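Local coordinates for SnoaL-like domain protein (Mycobacterium hassiacum, PDB 6P44), which catalyses the isomerisation of 3-oxo-delta-5-steroids to their delta-4 conjugated forms, moving a ring double bond, as a ketosteroid isomerase of the SnoaL-like (NTF2) family, at residues V11-E16 / A27-D32; D33-N38 / V44-Q49; K68-R71 / E76-F79. The protein carries 1 engineered substitution. All coordinates share one frame; numbering follows the deposited sequence.

Contact 1 of 3, residues V11-E16 / A27-D32; sequences VHRYLE and AALYAD. With DNX (3,4-dinitrophenol), chain H.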
loop_
_atom_site.group_PDB
_atom_site.type_symbol
_atom_site.label_atom_id
_atom_site.label_comp_id
_atom_site.label_asym_id
_atom_site.label_seq_id
_atom_site.Cartn_x
_atom_site.Cartn_y
_atom_site.Cartn_z
ATOM N N VAL B 11 7.134 -10.862 -6.801
ATOM C CA VAL B 11 7.573 -9.475 -6.691
ATOM C C VAL B 11 9.057 -9.355 -7.001
ATOM O O VAL B 11 9.485 -8.432 -7.700
ATOM C CB VAL B 11 7.214 -8.871 -5.322
ATOM C CG1 VAL B 11 7.883 -7.519 -5.155
ATOM C CG2 VAL B 11 5.695 -8.735 -5.187
ATOM N N HIS B 12 9.874 -10.264 -6.470
ATOM C CA HIS B 12 11.301 -10.182 -6.766
ATOM C C HIS B 12 11.580 -10.367 -8.256
ATOM O O HIS B 12 12.467 -9.705 -8.807
ATOM C CB HIS B 12 12.083 -11.167 -5.909
ATOM C CG HIS B 12 12.322 -10.677 -4.522
ATOM N ND1 HIS B 12 13.469 -10.008 -4.155
ATOM C CD2 HIS B 12 11.563 -10.762 -3.404
ATOM C CE1 HIS B 12 13.404 -9.701 -2.872
ATOM N NE2 HIS B 12 12.258 -10.145 -2.393
ATOM N N ARG B 13 10.819 -11.207 -8.943
ATOM C CA ARG B 13 11.083 -11.332 -10.369
ATOM C C ARG B 13 10.590 -10.113 -11.134
ATOM O O ARG B 13 11.205 -9.721 -12.133
ATOM C CB ARG B 13 10.482 -12.613 -10.905
ATOM C CG ARG B 13 11.180 -13.814 -10.341
ATOM C CD ARG B 13 10.865 -15.026 -11.153
ATOM N NE ARG B 13 9.427 -15.180 -11.358
ATOM C CZ ARG B 13 8.576 -15.594 -10.428
ATOM N NH1 ARG B 13 9.009 -15.894 -9.213
ATOM N NH2 ARG B 13 7.283 -15.698 -10.709
ATOM N N TYR B 14 9.502 -9.490 -10.673
ATOM C CA TYR B 14 9.086 -8.220 -11.249
ATOM C C TYR B 14 10.214 -7.206 -11.158
ATOM O O TYR B 14 10.561 -6.550 -12.145
ATOM C CB TYR B 14 7.840 -7.731 -10.499
ATOM C CG TYR B 14 7.419 -6.340 -10.868
ATOM C CD1 TYR B 14 6.799 -6.093 -12.071
ATOM C CD2 TYR B 14 7.648 -5.269 -10.020
ATOM C CE1 TYR B 14 6.418 -4.827 -12.434
ATOM C CE2 TYR B 14 7.262 -3.983 -10.374
ATOM C CZ TYR B 14 6.635 -3.771 -11.584
ATOM O OH TYR B 14 6.240 -2.508 -11.978
ATOM N N LEU B 15 10.812 -7.077 -9.970
ATOM C CA LEU B 15 11.878 -6.095 -9.786
ATOM C C LEU B 15 13.110 -6.455 -10.605
ATOM O O LEU B 15 13.821 -5.558 -11.069
ATOM C CB LEU B 15 12.181 -5.906 -8.290
ATOM C CG LEU B 15 11.009 -5.273 -7.504
ATOM C CD1 LEU B 15 11.280 -5.177 -5.994
ATOM C CD2 LEU B 15 10.617 -3.891 -8.058
ATOM N N GLU B 16 13.389 -7.748 -10.774
ATOM C CA GLU B 16 14.463 -8.172 -11.668
ATOM C C GLU B 16 14.214 -7.692 -13.090
ATOM O O GLU B 16 15.101 -7.115 -13.731
ATOM C CB GLU B 16 14.575 -9.695 -11.644
ATOM C CG GLU B 16 15.531 -10.249 -12.668
ATOM C CD GLU B 16 15.437 -11.742 -12.779
ATOM O OE1 GLU B 16 14.861 -12.360 -11.857
ATOM O OE2 GLU B 16 15.932 -12.287 -13.791
ATOM N N ALA B 27 5.280 -8.175 -18.408
ATOM C CA ALA B 27 3.885 -8.376 -18.772
ATOM C C ALA B 27 3.451 -9.811 -18.538
ATOM O O ALA B 27 2.294 -10.056 -18.189
ATOM C CB ALA B 27 3.653 -7.974 -20.229
ATOM N N ALA B 28 4.364 -10.768 -18.705
ATOM C CA ALA B 28 4.008 -12.163 -18.515
ATOM C C ALA B 28 3.693 -12.492 -17.062
ATOM O O ALA B 28 3.060 -13.519 -16.796
ATOM C CB ALA B 28 5.149 -13.051 -19.020
ATOM N N LEU B 29 4.129 -11.660 -16.118
ATOM C CA LEU B 29 3.784 -11.882 -14.719
ATOM C C LEU B 29 2.343 -11.505 -14.412
ATOM O O LEU B 29 1.797 -11.958 -13.398
ATOM C CB LEU B 29 4.701 -11.068 -13.803
ATOM C CG LEU B 29 6.183 -11.419 -13.870
ATOM C CD1 LEU B 29 6.942 -10.529 -12.919
ATOM C CD2 LEU B 29 6.415 -12.885 -13.522
ATOM N N TYR B 30 1.735 -10.666 -15.239
ATOM C CA TYR B 30 0.396 -10.168 -14.983
ATOM C C TYR B 30 -0.652 -11.098 -15.575
ATOM O O TYR B 30 -0.425 -11.761 -16.590
ATOM C CB TYR B 30 0.227 -8.783 -15.591
ATOM C CG TYR B 30 0.859 -7.661 -14.787
ATOM C CD1 TYR B 30 0.131 -7.024 -13.796
ATOM C CD2 TYR B 30 2.150 -7.218 -15.045
ATOM C CE1 TYR B 30 0.658 -5.969 -13.083
ATOM C CE2 TYR B 30 2.694 -6.148 -14.331
ATOM C CZ TYR B 30 1.939 -5.540 -13.338
ATOM O OH TYR B 30 2.411 -4.482 -12.595
ATOM N N ALA B 31 -1.807 -11.135 -14.912
ATOM C CA ALA B 31 -2.977 -11.851 -15.397
ATOM C C ALA B 31 -3.525 -11.204 -16.666
ATOM O O ALA B 31 -3.281 -10.029 -16.954
ATOM C CB ALA B 31 -4.055 -11.846 -14.313
ATOM N N ASP B 32 -4.301 -11.985 -17.422
ATOM C CA ASP B 32 -4.852 -11.490 -18.682
ATOM C C ASP B 32 -5.697 -10.236 -18.479
ATOM O O ASP B 32 -5.701 -9.341 -19.336
ATOM C CB ASP B 32 -5.722 -12.562 -19.350
ATOM C CG ASP B 32 -4.932 -13.775 -19.858
ATOM O OD1 ASP B 32 -3.684 -13.749 -19.923
ATOM O OD2 ASP B 32 -5.597 -14.771 -20.196
HETATM C C1 DNX H . 6.830 0.534 -10.866
HETATM C C2 DNX H . 7.489 0.530 -12.087
HETATM C C3 DNX H . 7.895 1.729 -12.628
HETATM N N3 DNX H . 8.562 1.671 -13.929
HETATM C C4 DNX H . 7.665 2.927 -11.965
HETATM N N4 DNX H . 8.070 4.217 -12.518
HETATM C C5 DNX H . 7.019 2.924 -10.744
HETATM C C6 DNX H . 6.597 1.727 -10.195
HETATM O O1 DNX H . 6.420 -0.650 -10.338
HETATM O O31 DNX H . 7.870 1.695 -14.933
HETATM O O32 DNX H . 9.780 1.571 -13.953
HETATM O O41 DNX H . 7.334 5.174 -12.347
HETATM O O42 DNX H . 9.135 4.283 -13.114
#
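Tyr14 with Leu29 and Tyr30 joins the long N-terminal helix of the NTF2-like alpha+beta fold to the end of the next helix and the short strand after it, with Tyr14 probably part of the oxyanion hole of the isomerase. No hydrogen bond links 11-16 to 27-32; apolar carbons carry the packing. Leu29 supplies the main wedge. Its CD1 branch lies against the helix backbone, 3.6 Å from Tyr14 N, and also meets Tyr14 CB, with CD1 to CB at 3.8 Å. The CD2 branch leans obliquely toward the Arg13 guanidinium, Leu29 CD2 to Arg13 NH2 being a loose 4.1 Å in one of the two conformers modelled for the arginine; that NH2 makes a weak hydrogen bond back to Thr10.

Deeper in, the two tyrosine side chains approach at a slant, and Tyr14 CE1 comes 4.0 Å from Tyr30 OH. The two phenol oxygens do not bond each other directly: both are hydrogen-bonded to the hydroxyl of Tyr55, so three tyrosines form one connected network with Tyr55 in the middle. Met100 and Met111, from strands 92-102 and 108-121, pack on both Tyr14 and Tyr30.

The Tyr14 ring swings off the helix with CG opposite the backbone N (chi1 172°), which carries the phenol past Leu29 and into the ligand pocket. The phenolic oxygen of 3,4-dinitrophenol, standing where a steroid's 3-oxygen would be expected, arrives at the ring's edge and in its plane. It forms a very short hydrogen bond, with 2.5 Å between Tyr14 OH and ligand O1.

Contact 2 of 3, residues D33-N38 / V44-Q49; sequences DATVEN and VHIGRQ. Engineered in segment 33-38: Asn38 (natural residue Asp). With DNX (3,4-dinitrophenol), chain H.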
loop_
_atom_site.group_PDB
_atom_site.type_symbol
_atom_site.label_atom_id
_atom_site.label_comp_id
_atom_site.label_asym_id
_atom_site.label_seq_id
_atom_site.Cartn_x
_atom_site.Cartn_y
_atom_site.Cartn_z
ATOM N N ASP B 33 -6.438 -10.164 -17.369
ATOM C CA ASP B 33 -7.335 -9.049 -17.057
ATOM C C ASP B 33 -6.821 -8.200 -15.892
ATOM O O ASP B 33 -7.603 -7.571 -15.164
ATOM C CB ASP B 33 -8.735 -9.572 -16.748
ATOM C CG ASP B 33 -8.774 -10.511 -15.549
ATOM O OD1 ASP B 33 -7.714 -10.978 -15.073
ATOM O OD2 ASP B 33 -9.898 -10.784 -15.074
ATOM N N ALA B 34 -5.509 -8.171 -15.718
ATOM C CA ALA B 34 -4.912 -7.439 -14.618
ATOM C C ALA B 34 -5.092 -5.941 -14.813
ATOM O O ALA B 34 -5.340 -5.455 -15.919
ATOM C CB ALA B 34 -3.414 -7.746 -14.552
ATOM N N THR B 35 -4.934 -5.210 -13.718
ATOM C CA THR B 35 -4.942 -3.758 -13.736
ATOM C C THR B 35 -3.630 -3.206 -13.198
ATOM O O THR B 35 -3.030 -3.763 -12.275
ATOM C CB THR B 35 -6.104 -3.205 -12.896
ATOM O OG1 THR B 35 -6.004 -3.676 -11.540
ATOM C CG2 THR B 35 -7.433 -3.644 -13.480
ATOM N N VAL B 36 -3.198 -2.083 -13.769
ATOM C CA VAL B 36 -2.038 -1.339 -13.283
ATOM C C VAL B 36 -2.464 0.106 -13.112
ATOM O O VAL B 36 -2.964 0.731 -14.058
ATOM C CB VAL B 36 -0.835 -1.429 -14.238
ATOM C CG1 VAL B 36 0.258 -0.430 -13.823
ATOM C CG2 VAL B 36 -0.282 -2.845 -14.259
ATOM N N GLU B 37 -2.244 0.646 -11.918
ATOM C CA GLU B 37 -2.514 2.048 -11.616
ATOM C C GLU B 37 -1.199 2.642 -11.123
ATOM O O GLU B 37 -0.808 2.435 -9.969
ATOM C CB GLU B 37 -3.649 2.167 -10.606
ATOM C CG GLU B 37 -4.193 3.551 -10.463
ATOM C CD GLU B 37 -5.359 3.645 -9.474
ATOM O OE1 GLU B 37 -6.037 2.628 -9.240
ATOM O OE2 GLU B 37 -5.610 4.744 -8.939
ATOM N N ASN B 38 -0.502 3.352 -12.012
ATOM C CA ASN B 38 0.833 3.873 -11.725
ATOM C C ASN B 38 0.966 5.262 -12.338
ATOM O O ASN B 38 1.150 5.380 -13.560
ATOM C CB ASN B 38 1.918 2.963 -12.293
ATOM C CG ASN B 38 3.291 3.483 -11.996
ATOM O OD1 ASN B 38 3.449 4.334 -11.135
ATOM N ND2 ASN B 38 4.296 2.979 -12.702
ATOM N N VAL B 44 -6.435 3.873 -14.936
ATOM C CA VAL B 44 -5.983 2.490 -14.819
ATOM C C VAL B 44 -5.756 1.872 -16.197
ATOM O O VAL B 44 -6.554 2.067 -17.127
ATOM C CB VAL B 44 -7.025 1.680 -14.025
ATOM C CG1 VAL B 44 -6.635 0.208 -13.952
ATOM C CG2 VAL B 44 -7.183 2.209 -12.615
ATOM N N HIS B 45 -4.688 1.077 -16.315
ATOM C CA HIS B 45 -4.383 0.309 -17.520
ATOM C C HIS B 45 -4.923 -1.102 -17.308
ATOM O O HIS B 45 -4.586 -1.755 -16.314
ATOM C CB HIS B 45 -2.871 0.246 -17.706
ATOM C CG HIS B 45 -2.227 1.592 -17.715
ATOM N ND1 HIS B 45 -2.285 2.440 -18.799
ATOM C CD2 HIS B 45 -1.576 2.270 -16.740
ATOM C CE1 HIS B 45 -1.681 3.575 -18.497
ATOM N NE2 HIS B 45 -1.245 3.499 -17.254
ATOM N N ILE B 46 -5.783 -1.559 -18.212
ATOM C CA ILE B 46 -6.537 -2.791 -18.020
ATOM C C ILE B 46 -6.157 -3.802 -19.095
ATOM O O ILE B 46 -6.274 -3.523 -20.299
ATOM C CB ILE B 46 -8.053 -2.519 -18.047
ATOM C CG1 ILE B 46 -8.445 -1.515 -16.959
ATOM C CG2 ILE B 46 -8.832 -3.825 -17.869
ATOM C CD1 ILE B 46 -9.913 -0.997 -17.059
ATOM N N GLY B 47 -5.749 -4.990 -18.661
ATOM C CA GLY B 47 -5.449 -6.104 -19.557
ATOM C C GLY B 47 -3.986 -6.162 -19.952
ATOM O O GLY B 47 -3.278 -5.160 -19.979
ATOM N N ARG B 48 -3.524 -7.373 -20.295
ATOM C CA ARG B 48 -2.090 -7.547 -20.521
ATOM C C ARG B 48 -1.578 -6.718 -21.702
ATOM O O ARG B 48 -0.462 -6.195 -21.650
ATOM C CB ARG B 48 -1.678 -9.019 -20.657
ATOM C CG ARG B 48 -0.138 -9.158 -20.665
ATOM C CD ARG B 48 0.385 -10.592 -20.834
ATOM N NE ARG B 48 -0.033 -11.465 -19.742
ATOM C CZ ARG B 48 -1.068 -12.295 -19.813
ATOM N NH1 ARG B 48 -1.785 -12.377 -20.928
ATOM N NH2 ARG B 48 -1.385 -13.048 -18.773
ATOM N N GLN B 49 -2.375 -6.580 -22.764
ATOM C CA GLN B 49 -1.926 -5.811 -23.924
ATOM C C GLN B 49 -1.649 -4.358 -23.550
ATOM O O GLN B 49 -0.607 -3.797 -23.915
ATOM C CB GLN B 49 -2.963 -5.905 -25.043
ATOM C CG GLN B 49 -3.102 -7.306 -25.604
ATOM C CD GLN B 49 -4.325 -7.474 -26.479
ATOM O OE1 GLN B 49 -5.393 -7.846 -25.998
ATOM N NE2 GLN B 49 -4.173 -7.213 -27.772
HETATM C C1 DNX H . 6.830 0.534 -10.866
HETATM C C2 DNX H . 7.489 0.530 -12.087
HETATM C C3 DNX H . 7.895 1.729 -12.628
HETATM N N3 DNX H . 8.562 1.671 -13.929
HETATM C C4 DNX H . 7.665 2.927 -11.965
HETATM N N4 DNX H . 8.070 4.217 -12.518
HETATM C C5 DNX H . 7.019 2.924 -10.744
HETATM C C6 DNX H . 6.597 1.727 -10.195
HETATM O O1 DNX H . 6.420 -0.650 -10.338
HETATM O O31 DNX H . 7.870 1.695 -14.933
HETATM O O32 DNX H . 9.780 1.571 -13.953
HETATM O O41 DNX H . 7.334 5.174 -12.347
HETATM O O42 DNX H . 9.135 4.283 -13.114
HETATM O O HOH W 1 -0.097 5.745 -16.036
#
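Segments 33-38 and 44-49 run antiparallel, their touching parts 155° apart, as the two arms of a beta hairpin at the margin of the curved NTF2-like sheet. Val36 and His45 form the hydrogen-bonded pair: Val36 N to His45 O and His45 N to Val36 O are both 2.9 Å. Thr35 faces Ile46 as the non-hydrogen-bonded pair, and the register then closes at Gly47 N, 2.8 Å from Ala34 O and almost straight (N-H...O 176°). Gly47 is also the N-cap of helix 48-54, so this bond ties the hairpin to the helix start.

Val44, in one of its two modelled conformers, spans two neighbours. Its CG1 sits 3.6 Å from Thr35 CB, while CG2 crosses the extended Glu37 chain at a slant, nearest OE1 (Val44 CG2 to Glu37 OE1 3.6 Å); Glu37 OE2 is hydrogen-bonded to the Gly41 backbone. The His45 ring lies obliquely to the Val36 carbonyl, with CD2 3.4 Å from Val36 O. Its NE2 is joined through a water, met at the ring edge, to Asn38 O.

Asn38 is engineered from Asp, at what is probably the general-base position of the family. With CG opposite the backbone N (chi1 -180°), its amide reaches the pocket; OD1 is hydrogen-bonded to Trp115 NE1, and ND2 lies over the face of the dinitrophenol ring, 3.4 Å from its C5.

Contact 3 of 3, residues K68-R71 / E76-F79; sequences KTLR and EVAF. With GAI (guanidine), chain G.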
loop_
_atom_site.group_PDB
_atom_site.type_symbol
_atom_site.label_atom_id
_atom_site.label_comp_id
_atom_site.label_asym_id
_atom_site.label_seq_id
_atom_site.Cartn_x
_atom_site.Cartn_y
_atom_site.Cartn_z
ATOM N N LYS B 68 13.281 -2.206 0.525
ATOM C CA LYS B 68 13.487 -1.760 1.900
ATOM C C LYS B 68 12.690 -2.592 2.901
ATOM O O LYS B 68 13.201 -2.933 3.976
ATOM C CB LYS B 68 13.127 -0.278 2.024
ATOM C CG LYS B 68 14.001 0.640 1.173
ATOM C CD LYS B 68 13.518 2.094 1.209
ATOM C CE LYS B 68 13.660 2.707 2.589
ATOM N NZ LYS B 68 15.088 2.856 2.974
ATOM N N THR B 69 11.451 -2.931 2.566
ATOM C CA THR B 69 10.668 -3.853 3.362
ATOM C C THR B 69 9.550 -4.388 2.482
ATOM O O THR B 69 9.035 -3.690 1.599
ATOM C CB THR B 69 10.123 -3.192 4.642
ATOM O OG1 THR B 69 9.399 -4.155 5.418
ATOM C CG2 THR B 69 9.222 -2.020 4.333
ATOM N N LEU B 70 9.186 -5.636 2.734
ATOM C CA LEU B 70 8.181 -6.327 1.950
ATOM C C LEU B 70 7.331 -7.163 2.893
ATOM O O LEU B 70 7.861 -7.846 3.779
ATOM C CB LEU B 70 8.853 -7.220 0.900
ATOM C CG LEU B 70 7.930 -8.011 -0.032
ATOM C CD1 LEU B 70 8.592 -8.165 -1.387
ATOM C CD2 LEU B 70 7.579 -9.377 0.514
ATOM N N ARG B 71 6.016 -7.089 2.722
ATOM C CA ARG B 71 5.074 -7.826 3.559
ATOM C C ARG B 71 4.098 -8.564 2.654
ATOM O O ARG B 71 3.203 -7.947 2.052
ATOM C CB ARG B 71 4.320 -6.900 4.528
ATOM C CG ARG B 71 5.213 -6.195 5.560
ATOM C CD ARG B 71 5.452 -4.757 5.219
ATOM N NE ARG B 71 6.572 -4.145 5.944
ATOM C CZ ARG B 71 6.491 -3.445 7.078
ATOM N NH1 ARG B 71 5.341 -3.245 7.686
ATOM N NH2 ARG B 71 7.597 -2.940 7.617
ATOM N N GLU B 76 -1.873 -10.648 -1.087
ATOM C CA GLU B 76 -1.311 -9.341 -1.376
ATOM C C GLU B 76 0.166 -9.281 -0.996
ATOM O O GLU B 76 0.646 -10.019 -0.137
ATOM C CB GLU B 76 -2.067 -8.230 -0.634
ATOM C CG GLU B 76 -3.587 -8.336 -0.722
ATOM C CD GLU B 76 -4.301 -7.011 -0.536
ATOM O OE1 GLU B 76 -3.663 -5.939 -0.669
ATOM O OE2 GLU B 76 -5.512 -7.055 -0.268
ATOM N N VAL B 77 0.868 -8.329 -1.602
ATOM C CA VAL B 77 2.209 -7.965 -1.159
ATOM C C VAL B 77 2.311 -6.446 -1.185
ATOM O O VAL B 77 2.067 -5.824 -2.225
ATOM C CB VAL B 77 3.318 -8.567 -2.041
ATOM C CG1 VAL B 77 4.680 -8.189 -1.464
ATOM C CG2 VAL B 77 3.198 -10.084 -2.154
ATOM N N ALA B 78 2.656 -5.851 -0.049
ATOM C CA ALA B 78 2.989 -4.434 0.033
ATOM C C ALA B 78 4.488 -4.330 0.180
ATOM O O ALA B 78 5.082 -5.056 0.984
ATOM C CB ALA B 78 2.321 -3.755 1.224
ATOM N N PHE B 79 5.109 -3.457 -0.606
ATOM C CA PHE B 79 6.559 -3.337 -0.569
ATOM C C PHE B 79 6.990 -1.898 -0.756
ATOM O O PHE B 79 6.394 -1.152 -1.535
ATOM C CB PHE B 79 7.286 -4.293 -1.533
ATOM C CG PHE B 79 6.814 -4.274 -2.973
ATOM C CD1 PHE B 79 5.581 -4.794 -3.355
ATOM C CD2 PHE B 79 7.651 -3.788 -3.960
ATOM C CE1 PHE B 79 5.199 -4.816 -4.704
ATOM C CE2 PHE B 79 7.256 -3.792 -5.297
ATOM C CZ PHE B 79 6.047 -4.318 -5.658
HETATM C C GAI G . 10.739 -4.177 9.481
HETATM N N1 GAI G . 10.686 -3.404 8.361
HETATM N N2 GAI G . 11.070 -5.480 9.290
HETATM N N3 GAI G . 10.517 -3.700 10.666
#
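Strands 69-71 and 76-79 run antiparallel at 164°, their axes 4.7 Å apart. Arg71 and Ala78 form the hydrogen-bonded pair, with Arg71 N to Ala78 O at 2.8 Å and Ala78 N to Arg71 O at 3.0 Å; Leu70 and Phe79 form the next, non-hydrogen-bonded pair. Beyond it Lys68 and Thr69 both face Tyr80, a classic beta bulge.

On the Leu70 face, that side chain lies next to Phe79, both pointing the same way, and its CG packs 3.6 Å from Val77 CG1. Phe79 has CG between the backbone N and carbonyl carbon (chi1 52°), and its ring leads away from Leu70 to meet that of Trp81. Helix 4-20 covers this apolar patch, Ala8 on Leu70.

The Ala78 face is polar at Arg71. The bent arginine chain turns back along its own strand and grips one atom side-on: NE is 2.9 Å and NH2 3.1 Å from Thr69 OG1, which lies in the guanidinium plane. Arg71 NH2 also makes a salt bridge to Asp95 of the second subunit; the other oxygen of that carboxylate is hydrogen-bonded to the guanidine. Two cationic groups gather at one carboxylate, with 3.2 Å between Arg71 NH2 and guanidine N1. Glu76 salt-bridges Lys112 and hydrogen-bonds the Tyr114 hydroxyl of that subunit. The arrangement is an edge hairpin of the NTF2-like fold, helix-covered on one face and dimer-forming on the other.

Overall arrangement
Contact 1 lies nearest the middle of the chain and touches both others. Its strand 30-31 leads into the hairpin of contact 2, where Arg48 reaches back to the Asp32 carboxylate and the Tyr30 carbonyl, while Val11 packs on Leu70, Val77 and Phe79 of contact 3. Contact 2, partly exposed, and contact 3 occupy opposite margins of the one sheet, their centres about 20 Å apart, and do not meet. Contact 1 packs without cross-bonds; the other two are hydrogen-bonded strand pairs. Contacts 1 and 2 bring different groups to the same dinitrophenol, whereas contact 3, the most buried, directs Arg71 and Glu76 to the second subunit.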